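PDB 6OYC: glycosylation Associate Protein 2 from Streptococcus agalactiae serotype V, which is probably an accessory Sec component, acting with its Gap1 and Gap3 partners in the glycosylation and export of a serine-rich repeat adhesin. Local coordinates for residues 132-137 against 306-311; 139-144 against 171-176; 155-160 against 254-259; 201-206 against 243-248. All coordinates share one frame; numbering follows the deposited sequence.

Contact 1 (132-137 against 306-311); sequences GEKLQV and SAEGFE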
# COMPACT_ATOMS: atom_id res chain seq x y z
N GLY B 132 6.93 4.04 -4.93
CA GLY B 132 6.05 4.57 -5.95
C GLY B 132 6.05 6.07 -5.87
O GLY B 132 6.44 6.66 -4.86
N GLU B 133 5.61 6.70 -6.96
CA GLU B 133 5.41 8.14 -6.97
C GLU B 133 4.49 8.49 -8.13
O GLU B 133 4.17 7.65 -8.98
CB GLU B 133 6.74 8.90 -7.04
CG GLU B 133 7.41 8.89 -8.39
CD GLU B 133 8.72 9.69 -8.40
OE1 GLU B 133 9.51 9.58 -7.44
OE2 GLU B 133 8.98 10.44 -9.36
N LYS B 134 4.03 9.73 -8.13
CA LYS B 134 3.02 10.21 -9.06
C LYS B 134 3.62 11.24 -10.02
O LYS B 134 4.43 12.08 -9.62
CB LYS B 134 1.83 10.83 -8.31
CG LYS B 134 0.82 9.79 -7.80
CD LYS B 134 -0.00 10.31 -6.66
CE LYS B 134 0.76 10.20 -5.33
NZ LYS B 134 -0.08 10.68 -4.21
N LEU B 135 3.25 11.13 -11.29
CA LEU B 135 3.40 12.22 -12.25
C LEU B 135 2.07 12.97 -12.24
O LEU B 135 1.04 12.43 -12.68
CB LEU B 135 3.73 11.69 -13.64
CG LEU B 135 5.18 11.22 -13.82
CD1 LEU B 135 5.41 9.81 -13.22
CD2 LEU B 135 5.56 11.21 -15.27
N GLN B 136 2.09 14.17 -11.67
CA GLN B 136 0.90 14.99 -11.50
C GLN B 136 0.53 15.70 -12.81
O GLN B 136 1.38 15.94 -13.67
CB GLN B 136 1.11 16.02 -10.38
CG GLN B 136 1.44 15.40 -9.01
CD GLN B 136 0.22 14.74 -8.36
OE1 GLN B 136 -0.91 14.83 -8.85
NE2 GLN B 136 0.45 14.06 -7.25
N VAL B 137 -0.75 16.09 -12.92
CA VAL B 137 -1.26 16.65 -14.17
C VAL B 137 -0.57 17.96 -14.52
O VAL B 137 -0.67 18.42 -15.66
CB VAL B 137 -2.80 16.85 -14.14
CG1 VAL B 137 -3.53 15.51 -14.11
CG2 VAL B 137 -3.25 17.75 -12.99
N SER B 306 4.23 11.80 0.14
CA SER B 306 4.26 11.90 -1.32
C SER B 306 4.78 10.62 -1.95
O SER B 306 4.23 10.14 -2.94
CB SER B 306 5.13 13.09 -1.77
OG SER B 306 4.78 14.26 -1.06
N ALA B 307 5.87 10.08 -1.41
CA ALA B 307 6.38 8.80 -1.89
C ALA B 307 5.42 7.70 -1.47
O ALA B 307 5.00 7.64 -0.31
CB ALA B 307 7.77 8.53 -1.34
N GLU B 308 5.04 6.84 -2.41
CA GLU B 308 4.00 5.87 -2.12
C GLU B 308 4.54 4.70 -1.30
O GLU B 308 5.75 4.50 -1.18
CB GLU B 308 3.36 5.40 -3.43
CG GLU B 308 2.85 6.56 -4.25
CD GLU B 308 1.91 6.14 -5.37
OE1 GLU B 308 1.74 4.90 -5.61
OE2 GLU B 308 1.36 7.05 -6.03
N GLY B 309 3.62 3.93 -0.72
CA GLY B 309 3.95 2.73 0.02
C GLY B 309 3.44 2.78 1.45
O GLY B 309 2.83 3.76 1.89
N PHE B 310 3.69 1.69 2.18
CA PHE B 310 3.24 1.57 3.56
C PHE B 310 4.21 2.21 4.54
O PHE B 310 5.43 2.02 4.44
CB PHE B 310 3.07 0.10 3.95
CG PHE B 310 2.08 -0.63 3.12
CD1 PHE B 310 0.71 -0.48 3.35
CD2 PHE B 310 2.50 -1.48 2.11
CE1 PHE B 310 -0.21 -1.15 2.58
CE2 PHE B 310 1.59 -2.17 1.33
CZ PHE B 310 0.22 -2.01 1.57
N GLU B 311 3.66 2.95 5.50
CA GLU B 311 4.40 3.41 6.66
C GLU B 311 4.31 2.40 7.80
O GLU B 311 3.30 1.71 7.97
CB GLU B 311 3.82 4.73 7.17
CG GLU B 311 4.54 5.94 6.75
CD GLU B 311 3.99 7.18 7.43
OE1 GLU B 311 3.10 7.04 8.32
OE2 GLU B 311 4.44 8.28 7.06
O HOH W 1 4.25 11.25 -5.63
O HOH W 2 1.67 9.26 -2.33

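Contact 2 (139-144 against 171-176); sequences QIQIRN and LLNFAY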
# COMPACT_ATOMS: atom_id res chain seq x y z
N GLN B 139 2.59 18.26 -14.82
CA GLN B 139 3.57 17.77 -15.79
C GLN B 139 3.03 17.70 -17.22
O GLN B 139 3.82 17.48 -18.15
CB GLN B 139 3.97 16.34 -15.47
CG GLN B 139 4.92 16.14 -14.41
CD GLN B 139 5.79 14.99 -14.75
OE1 GLN B 139 5.90 14.56 -15.94
NE2 GLN B 139 6.45 14.46 -13.73
N ILE B 140 1.72 17.72 -17.39
CA ILE B 140 1.13 17.44 -18.69
C ILE B 140 1.31 18.64 -19.61
O ILE B 140 1.12 19.80 -19.20
CB ILE B 140 -0.35 17.04 -18.52
CG1 ILE B 140 -0.44 15.72 -17.78
CG2 ILE B 140 -1.05 16.95 -19.88
CD1 ILE B 140 -1.86 15.18 -17.63
N GLN B 141 1.72 18.38 -20.84
CA GLN B 141 1.80 19.40 -21.89
C GLN B 141 0.77 19.03 -22.96
O GLN B 141 0.98 18.08 -23.73
CB GLN B 141 3.21 19.49 -22.45
CG GLN B 141 4.23 20.01 -21.45
CD GLN B 141 5.67 19.79 -21.88
OE1 GLN B 141 6.07 18.70 -22.30
NE2 GLN B 141 6.46 20.84 -21.79
N ILE B 142 -0.35 19.74 -22.98
CA ILE B 142 -1.38 19.51 -23.99
C ILE B 142 -0.89 20.04 -25.33
O ILE B 142 -0.11 21.00 -25.38
CB ILE B 142 -2.71 20.18 -23.56
CG1 ILE B 142 -3.16 19.63 -22.21
CG2 ILE B 142 -3.84 19.93 -24.59
CD1 ILE B 142 -3.91 20.67 -21.41
N ARG B 143 -1.31 19.41 -26.41
CA ARG B 143 -0.93 19.94 -27.71
C ARG B 143 -1.48 21.36 -27.84
O ARG B 143 -2.62 21.64 -27.45
CB ARG B 143 -1.43 19.05 -28.84
CG ARG B 143 -2.88 19.16 -29.21
CD ARG B 143 -3.06 18.47 -30.53
NE ARG B 143 -4.30 17.73 -30.59
CZ ARG B 143 -5.45 18.25 -31.00
NH1 ARG B 143 -5.48 19.52 -31.38
NH2 ARG B 143 -6.54 17.51 -31.04
N ASN B 144 -0.63 22.27 -28.34
CA ASN B 144 -0.90 23.70 -28.21
C ASN B 144 -2.06 24.18 -29.06
O ASN B 144 -2.60 25.25 -28.79
CB ASN B 144 0.36 24.49 -28.54
CG ASN B 144 1.43 24.29 -27.48
OD1 ASN B 144 1.89 23.17 -27.24
ND2 ASN B 144 1.80 25.37 -26.81
N LEU B 171 -2.90 14.05 -28.28
CA LEU B 171 -3.57 15.03 -27.43
C LEU B 171 -2.62 15.72 -26.46
O LEU B 171 -2.69 16.94 -26.30
CB LEU B 171 -4.71 14.37 -26.66
CG LEU B 171 -5.39 15.32 -25.66
CD1 LEU B 171 -5.99 16.54 -26.38
CD2 LEU B 171 -6.44 14.59 -24.87
N LEU B 172 -1.73 14.96 -25.81
CA LEU B 172 -0.86 15.50 -24.77
C LEU B 172 0.30 14.56 -24.51
O LEU B 172 0.23 13.36 -24.78
CB LEU B 172 -1.63 15.74 -23.47
CG LEU B 172 -2.24 14.51 -22.79
CD1 LEU B 172 -1.27 13.90 -21.77
CD2 LEU B 172 -3.55 14.89 -22.11
N ASN B 173 1.37 15.09 -23.93
CA ASN B 173 2.45 14.26 -23.45
C ASN B 173 2.78 14.64 -22.01
O ASN B 173 2.35 15.69 -21.51
CB ASN B 173 3.70 14.38 -24.32
CG ASN B 173 4.28 15.79 -24.30
OD1 ASN B 173 3.88 16.65 -25.09
ND2 ASN B 173 5.20 16.04 -23.37
N PHE B 174 3.51 13.75 -21.34
CA PHE B 174 4.14 14.08 -20.07
C PHE B 174 5.52 14.63 -20.37
O PHE B 174 6.25 14.07 -21.20
CB PHE B 174 4.21 12.85 -19.16
CG PHE B 174 2.89 12.51 -18.54
CD1 PHE B 174 1.93 11.80 -19.25
CD2 PHE B 174 2.58 12.94 -17.26
CE1 PHE B 174 0.68 11.50 -18.69
CE2 PHE B 174 1.35 12.64 -16.68
CZ PHE B 174 0.39 11.92 -17.40
N ALA B 175 5.87 15.75 -19.71
CA ALA B 175 7.15 16.40 -19.97
C ALA B 175 8.34 15.59 -19.48
O ALA B 175 9.42 15.64 -20.09
CB ALA B 175 7.17 17.79 -19.33
N TYR B 176 8.19 14.85 -18.38
CA TYR B 176 9.34 14.20 -17.76
C TYR B 176 9.38 12.70 -18.05
O TYR B 176 8.39 12.09 -18.46
CB TYR B 176 9.35 14.44 -16.25
CG TYR B 176 9.67 15.87 -15.95
CD1 TYR B 176 10.99 16.31 -15.93
CD2 TYR B 176 8.66 16.80 -15.73
CE1 TYR B 176 11.29 17.63 -15.67
CE2 TYR B 176 8.96 18.13 -15.47
CZ TYR B 176 10.27 18.54 -15.44
OH TYR B 176 10.57 19.87 -15.19

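Contact 3 (155-160 against 254-259); sequences NNYLEL and LGPLHR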
# COMPACT_ATOMS: atom_id res chain seq x y z
N ASN B 155 -5.28 20.71 -7.94
CA ASN B 155 -3.92 20.34 -8.28
C ASN B 155 -3.80 18.95 -8.88
O ASN B 155 -2.71 18.60 -9.35
CB ASN B 155 -3.01 20.43 -7.06
CG ASN B 155 -1.67 20.99 -7.40
OD1 ASN B 155 -1.58 21.99 -8.13
ND2 ASN B 155 -0.61 20.36 -6.91
N ASN B 156 -4.86 18.15 -8.90
CA ASN B 156 -4.67 16.75 -9.24
C ASN B 156 -5.55 16.23 -10.36
O ASN B 156 -5.45 15.04 -10.70
CB ASN B 156 -4.86 15.90 -7.98
CG ASN B 156 -3.88 16.28 -6.87
OD1 ASN B 156 -4.24 17.04 -5.95
ND2 ASN B 156 -2.64 15.79 -6.96
N TYR B 157 -6.41 17.06 -10.96
CA TYR B 157 -7.27 16.60 -12.04
C TYR B 157 -7.30 17.60 -13.19
O TYR B 157 -7.40 18.81 -12.97
CB TYR B 157 -8.67 16.31 -11.52
CG TYR B 157 -8.63 15.15 -10.56
CD1 TYR B 157 -8.42 15.36 -9.20
CD2 TYR B 157 -8.74 13.84 -11.02
CE1 TYR B 157 -8.35 14.28 -8.32
CE2 TYR B 157 -8.66 12.77 -10.15
CZ TYR B 157 -8.47 12.99 -8.80
OH TYR B 157 -8.39 11.92 -7.93
N LEU B 158 -7.16 17.07 -14.40
CA LEU B 158 -7.24 17.84 -15.63
C LEU B 158 -8.41 17.31 -16.45
O LEU B 158 -8.58 16.09 -16.62
CB LEU B 158 -5.95 17.75 -16.44
CG LEU B 158 -6.02 18.19 -17.90
CD1 LEU B 158 -6.50 19.63 -18.04
CD2 LEU B 158 -4.65 18.00 -18.58
N GLU B 159 -9.22 18.24 -16.95
CA GLU B 159 -10.47 17.94 -17.63
C GLU B 159 -10.38 18.52 -19.04
O GLU B 159 -10.17 19.73 -19.20
CB GLU B 159 -11.64 18.53 -16.86
CG GLU B 159 -12.99 17.95 -17.17
CD GLU B 159 -14.07 18.55 -16.29
OE1 GLU B 159 -13.73 19.43 -15.46
OE2 GLU B 159 -15.24 18.14 -16.44
N LEU B 160 -10.53 17.67 -20.04
CA LEU B 160 -10.52 18.06 -21.44
C LEU B 160 -11.85 17.68 -22.06
O LEU B 160 -12.32 16.55 -21.89
CB LEU B 160 -9.38 17.38 -22.19
CG LEU B 160 -8.04 17.66 -21.53
CD1 LEU B 160 -7.06 16.51 -21.71
CD2 LEU B 160 -7.48 18.95 -22.10
N LEU B 254 -8.29 13.46 -16.30
CA LEU B 254 -7.06 12.78 -15.94
C LEU B 254 -6.68 13.13 -14.51
O LEU B 254 -6.71 14.31 -14.12
CB LEU B 254 -5.92 13.18 -16.88
CG LEU B 254 -6.21 12.81 -18.34
CD1 LEU B 254 -5.21 13.48 -19.25
CD2 LEU B 254 -6.16 11.29 -18.52
N GLY B 255 -6.30 12.13 -13.74
CA GLY B 255 -5.72 12.35 -12.44
C GLY B 255 -4.25 11.98 -12.45
O GLY B 255 -3.62 11.90 -13.50
N PRO B 256 -3.68 11.72 -11.27
CA PRO B 256 -2.26 11.36 -11.23
C PRO B 256 -1.97 10.12 -12.06
O PRO B 256 -2.79 9.20 -12.16
CB PRO B 256 -2.01 11.09 -9.74
CG PRO B 256 -3.17 11.70 -9.01
CD PRO B 256 -4.32 11.61 -9.96
N LEU B 257 -0.78 10.09 -12.64
CA LEU B 257 -0.21 8.88 -13.22
C LEU B 257 0.76 8.30 -12.20
O LEU B 257 1.79 8.91 -11.89
CB LEU B 257 0.48 9.18 -14.55
CG LEU B 257 1.45 8.12 -15.07
CD1 LEU B 257 0.68 6.84 -15.41
CD2 LEU B 257 2.22 8.62 -16.30
N HIS B 258 0.43 7.12 -11.67
CA HIS B 258 1.26 6.44 -10.68
C HIS B 258 2.28 5.57 -11.38
O HIS B 258 1.96 4.87 -12.35
CB HIS B 258 0.43 5.54 -9.77
CG HIS B 258 -0.65 6.26 -9.02
ND1 HIS B 258 -0.49 6.67 -7.72
CD2 HIS B 258 -1.90 6.61 -9.38
CE1 HIS B 258 -1.60 7.26 -7.31
NE2 HIS B 258 -2.47 7.23 -8.30
N ARG B 259 3.50 5.55 -10.83
CA ARG B 259 4.50 4.57 -11.25
C ARG B 259 5.11 3.92 -10.02
O ARG B 259 5.43 4.60 -9.05
CB ARG B 259 5.57 5.22 -12.13
CG ARG B 259 6.45 6.26 -11.42
CD ARG B 259 7.77 5.63 -11.11
NE ARG B 259 8.76 6.61 -10.70
CZ ARG B 259 9.92 6.30 -10.15
NH1 ARG B 259 10.25 5.03 -9.93
NH2 ARG B 259 10.77 7.26 -9.81

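Contact 4 (201-206 against 243-248); sequences RLVISL and KLFAKG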
# COMPACT_ATOMS: atom_id res chain seq x y z
N ARG B 201 -5.62 6.35 -26.02
CA ARG B 201 -4.50 5.43 -26.15
C ARG B 201 -3.24 6.05 -25.54
O ARG B 201 -2.87 7.19 -25.86
CB ARG B 201 -4.24 5.05 -27.61
CG ARG B 201 -2.95 4.24 -27.76
CD ARG B 201 -2.60 3.96 -29.21
NE ARG B 201 -3.57 3.07 -29.83
CZ ARG B 201 -3.90 3.08 -31.12
NH1 ARG B 201 -3.32 3.91 -31.97
NH2 ARG B 201 -4.81 2.23 -31.55
N LEU B 202 -2.56 5.28 -24.71
CA LEU B 202 -1.30 5.68 -24.12
C LEU B 202 -0.16 5.01 -24.88
O LEU B 202 -0.16 3.79 -25.04
CB LEU B 202 -1.26 5.26 -22.65
CG LEU B 202 -0.53 6.11 -21.63
CD1 LEU B 202 -1.07 7.53 -21.65
CD2 LEU B 202 -0.70 5.47 -20.27
N VAL B 203 0.79 5.80 -25.37
CA VAL B 203 2.00 5.29 -26.01
C VAL B 203 3.18 5.51 -25.08
O VAL B 203 3.38 6.62 -24.57
CB VAL B 203 2.23 5.93 -27.39
CG1 VAL B 203 3.54 5.46 -27.97
CG2 VAL B 203 1.08 5.59 -28.32
N ILE B 204 3.93 4.46 -24.83
CA ILE B 204 4.99 4.45 -23.83
C ILE B 204 6.25 3.99 -24.55
O ILE B 204 6.28 2.87 -25.09
CB ILE B 204 4.64 3.52 -22.65
CG1 ILE B 204 3.33 3.97 -22.03
CG2 ILE B 204 5.76 3.48 -21.59
CD1 ILE B 204 2.69 2.95 -21.19
N SER B 205 7.26 4.85 -24.58
CA SER B 205 8.51 4.63 -25.32
C SER B 205 9.69 4.50 -24.35
O SER B 205 9.94 5.40 -23.53
CB SER B 205 8.77 5.77 -26.31
OG SER B 205 7.68 6.01 -27.19
N LEU B 206 10.45 3.42 -24.48
CA LEU B 206 11.61 3.16 -23.62
C LEU B 206 12.87 3.72 -24.28
O LEU B 206 13.37 3.16 -25.26
CB LEU B 206 11.74 1.67 -23.35
CG LEU B 206 12.95 1.22 -22.53
CD1 LEU B 206 13.02 1.97 -21.19
CD2 LEU B 206 12.88 -0.30 -22.32
N LYS B 243 3.05 9.45 -24.00
CA LYS B 243 2.17 10.25 -24.84
C LYS B 243 0.75 9.69 -24.77
O LYS B 243 0.56 8.48 -24.66
CB LYS B 243 2.63 10.25 -26.31
CG LYS B 243 4.04 10.79 -26.53
CD LYS B 243 4.77 10.07 -27.66
CE LYS B 243 5.59 8.88 -27.15
NZ LYS B 243 6.65 8.49 -28.15
N LEU B 244 -0.25 10.56 -24.85
CA LEU B 244 -1.64 10.13 -24.88
C LEU B 244 -2.28 10.58 -26.19
O LEU B 244 -2.10 11.73 -26.61
CB LEU B 244 -2.41 10.67 -23.67
CG LEU B 244 -3.90 10.31 -23.50
CD1 LEU B 244 -4.31 10.43 -22.08
CD2 LEU B 244 -4.75 11.27 -24.27
N PHE B 245 -2.98 9.66 -26.85
CA PHE B 245 -3.77 9.92 -28.05
C PHE B 245 -5.25 9.73 -27.71
O PHE B 245 -5.59 8.99 -26.78
CB PHE B 245 -3.39 8.99 -29.20
CG PHE B 245 -1.99 9.18 -29.71
CD1 PHE B 245 -0.90 8.79 -28.96
CD2 PHE B 245 -1.77 9.71 -30.97
CE1 PHE B 245 0.39 8.98 -29.45
CE2 PHE B 245 -0.48 9.88 -31.45
CZ PHE B 245 0.59 9.52 -30.69
N ALA B 246 -6.11 10.39 -28.48
CA ALA B 246 -7.54 10.32 -28.28
C ALA B 246 -8.25 10.43 -29.62
O ALA B 246 -7.69 10.88 -30.62
CB ALA B 246 -8.05 11.43 -27.34
N LYS B 247 -9.51 10.00 -29.61
CA LYS B 247 -10.39 10.15 -30.75
C LYS B 247 -11.83 10.18 -30.25
O LYS B 247 -12.15 9.65 -29.17
CB LYS B 247 -10.20 9.03 -31.78
CG LYS B 247 -10.49 7.64 -31.26
CD LYS B 247 -10.45 6.67 -32.43
CE LYS B 247 -10.83 5.26 -32.03
NZ LYS B 247 -11.01 4.45 -33.28
N GLY B 248 -12.70 10.79 -31.04
CA GLY B 248 -14.10 10.91 -30.68
C GLY B 248 -14.42 12.23 -30.02
O GLY B 248 -13.73 13.24 -30.17

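Contact 1 (132-137 against 306-311)
Glu308 meets the strand 132-135 through its backbone and its carboxylate at once. Its N-H donates to Gly132 O at 2.8 Å, a nearly straight bond (170° at the hydrogen) whose donor stands above the carbonyl plane. CB and CG then lie against the Gly132 carbonyl, CG 3.6 Å from Gly132 C. With CG beside its own backbone N (chi1 -55°) and the chain extended beyond it, Glu308 crosses the Lys134 side chain at about a right angle. Its OE2 touches the aliphatic part of Lys134, 3.3 Å from Lys134 CG and also close to CE. The two charges stop short of a salt bridge, with Lys134 NZ 4.3 Å from Glu308 OE2, and each is met elsewhere: OE2 by His258, OE1 by a salt bridge to Arg260, and the ammonium by the carbonyls of Pro329 and Leu331. Ser306 O is linked to the strand by two waters. One accepts from Lys134 N at 2.9 Å and donates to Ser306 O; the other lies between Lys134 NZ and the same carbonyl oxygen. The loop 306-311, which runs between strand 297-301 and helix 313-318, thus joins the alpha/beta part of the chain to the antiparallel sheet, where strand 132-135 pairs with strand 251-262.

Contact 2 (139-144 against 171-176)
An antiparallel strand pair at the margin of a five-stranded sheet brings Ile140, Gln141 and Ile142 of the outermost strand, 140-142, against Phe174, Asn173 and Leu172. Gln141 and Asn173 form the hydrogen-bonded pair: Gln141 N reaches Asn173 O at 2.8 Å, and Asn173 N returns to Gln141 O. Their side chains repeat the link on the same face. Asn173 ND2 donates to a lone pair of Gln141 OE1 at 3.0 Å, the two amide planes turned 69° apart, while its second N-H goes to Phe174 O from above that carbonyl's plane. On the other face, Ile140 CG1 rests over the Phe174 ring toward its rim, 4.1 Å from the centroid in a CH-pi contact. Ile140 CG2, anti to the backbone N, meets Leu172 CD1 at 3.6 Å. Arg143 N bonds to Leu171 O, and its guanidinium is held by Phe170 O and Glu147. Toward strand 238-247, a classic beta bulge sets both Leu171 and Leu172 opposite the single residue Leu244. At the far end Gln139 O accepts from Ala175 N at 3.1 Å, and Gln139 OE1 lies at the edges of the Phe174 and Tyr176 rings, with a weak bond from Tyr176 N. The chemistry therefore divides by face: amides link the strands on the side of Gln141, whereas the Ile140 side faces the interior between two sheets, where Ile140 also meets Leu158 and Leu254.

Contact 3 (155-160 against 254-259)
Leu254, Leu158 and Pro256 have the most surface covered where strand 157-160 runs antiparallel to strand 254-259, in the antiparallel sheet that also holds strands 132-135, 149-153 and 185-195. Leu254 and Leu158 are a hydrogen-bonded pair: Leu254 N gives to Leu158 O at 2.7 Å, and Leu158 N to Leu254 O at 2.8 Å. Both leucine side chains project from the same face of the sheet. Leu254 CG lies beside its own backbone N (chi1 -61°), and the branch beyond it carries CD1 to 4.3 Å from Leu160 CD1, a loose methyl contact, while the methyls of Leu254 also pack on Leu172 and Leu244 of the facing five-stranded sheet. Leu158 packs on Val150 and Tyr152 of the next strand and also meets Ile140 from the facing sheet. Beyond this pair the backbone is joined by CA-H...O contacts, from Tyr157 CA to Leu254 O at 3.1 Å and from Gly255 CA to Asn156 O at 3.2 Å. Pro256 brings CD to 3.7 Å from Asn156 O; lacking an N-H, it cannot continue the bonding ladder as a donor. The Tyr157 ring passes obliquely across Gly255, with Tyr157 CD2 3.7 Å from Gly255 CA, so close that a CB there would clash with Tyr157 CE2. Its hydroxyl reaches Glu191 and His282, and Asn156 ND2 bonds to Gln136. Within the two segments, two N-H...O bonds thus set the register, aided by the CA-H...O contacts, with leucines supplying the buried apolar face and the tyrosine taking its polar end to partners beyond the pair.

Contact 4 (201-206 against 243-248)
Phe245 lies across Val203, its CE1 3.6 Å from Val203 CG2, in an antiparallel strand pair inside the five-stranded sheet that strands 198-208 and 238-247 help to build. Val203 CG1 stands anti to the backbone N (chi1 175°), and the other methyl, CG2, anti to the carbonyl carbon, is the one that meets the ring, obliquely. Arg201 O sits near the plane of the same ring, at its edge. Phe245 and Arg201 form one hydrogen-bonded pair: Phe245 N bonds to Arg201 O at 2.7 Å, close to straight at 177°, and Arg201 N answers to Phe245 O. Val203 and Lys243 form the next, with Val203 N to Lys243 O at 2.8 Å and Lys243 N to Val203 O at 2.9 Å. Between them Leu202 faces Leu244 as a non-hydrogen-bonded pair on the opposite side of the sheet, where Leu202 CD1 crosses to Leu244 CB at 4.0 Å. That side is buried, and Leu244 continues onto Leu171 and Leu172 of the neighbouring strand. The face of Arg201, Val203, Lys243 and Phe245 is partly exposed and carries the charges. Arg201 forms a salt bridge to Glu222 on strand 215-222, and Ser205 OG bonds to Glu218 on the same strand. Lys243, bent at its second and third torsions, passes its CE 4.1 Å from Val203 CG1, and its ammonium NZ donates to Ser205 OG at 2.9 Å.

Contacts 2 and 4 belong to one five-stranded sheet, joined by backbone bonds from Leu171 and Leu172 to Leu244; contacts 1 and 3 reach the other antiparallel sheet, where strand 132-135 of contact 1 pairs with strand 251-262 of contact 3. The leucines of contacts 2, 3 and 4 pack together between the two sheets. Contact 3 is the buried one; the other three are partly buried, and contacts 2 and 4 put amides or charges on their more open faces. Contact 1 differs in kind: it is polar and partly water-mediated, and holds a loop of the alpha/beta part to a strand, whereas contacts 2 to 4 are strand pairs backed by leucines.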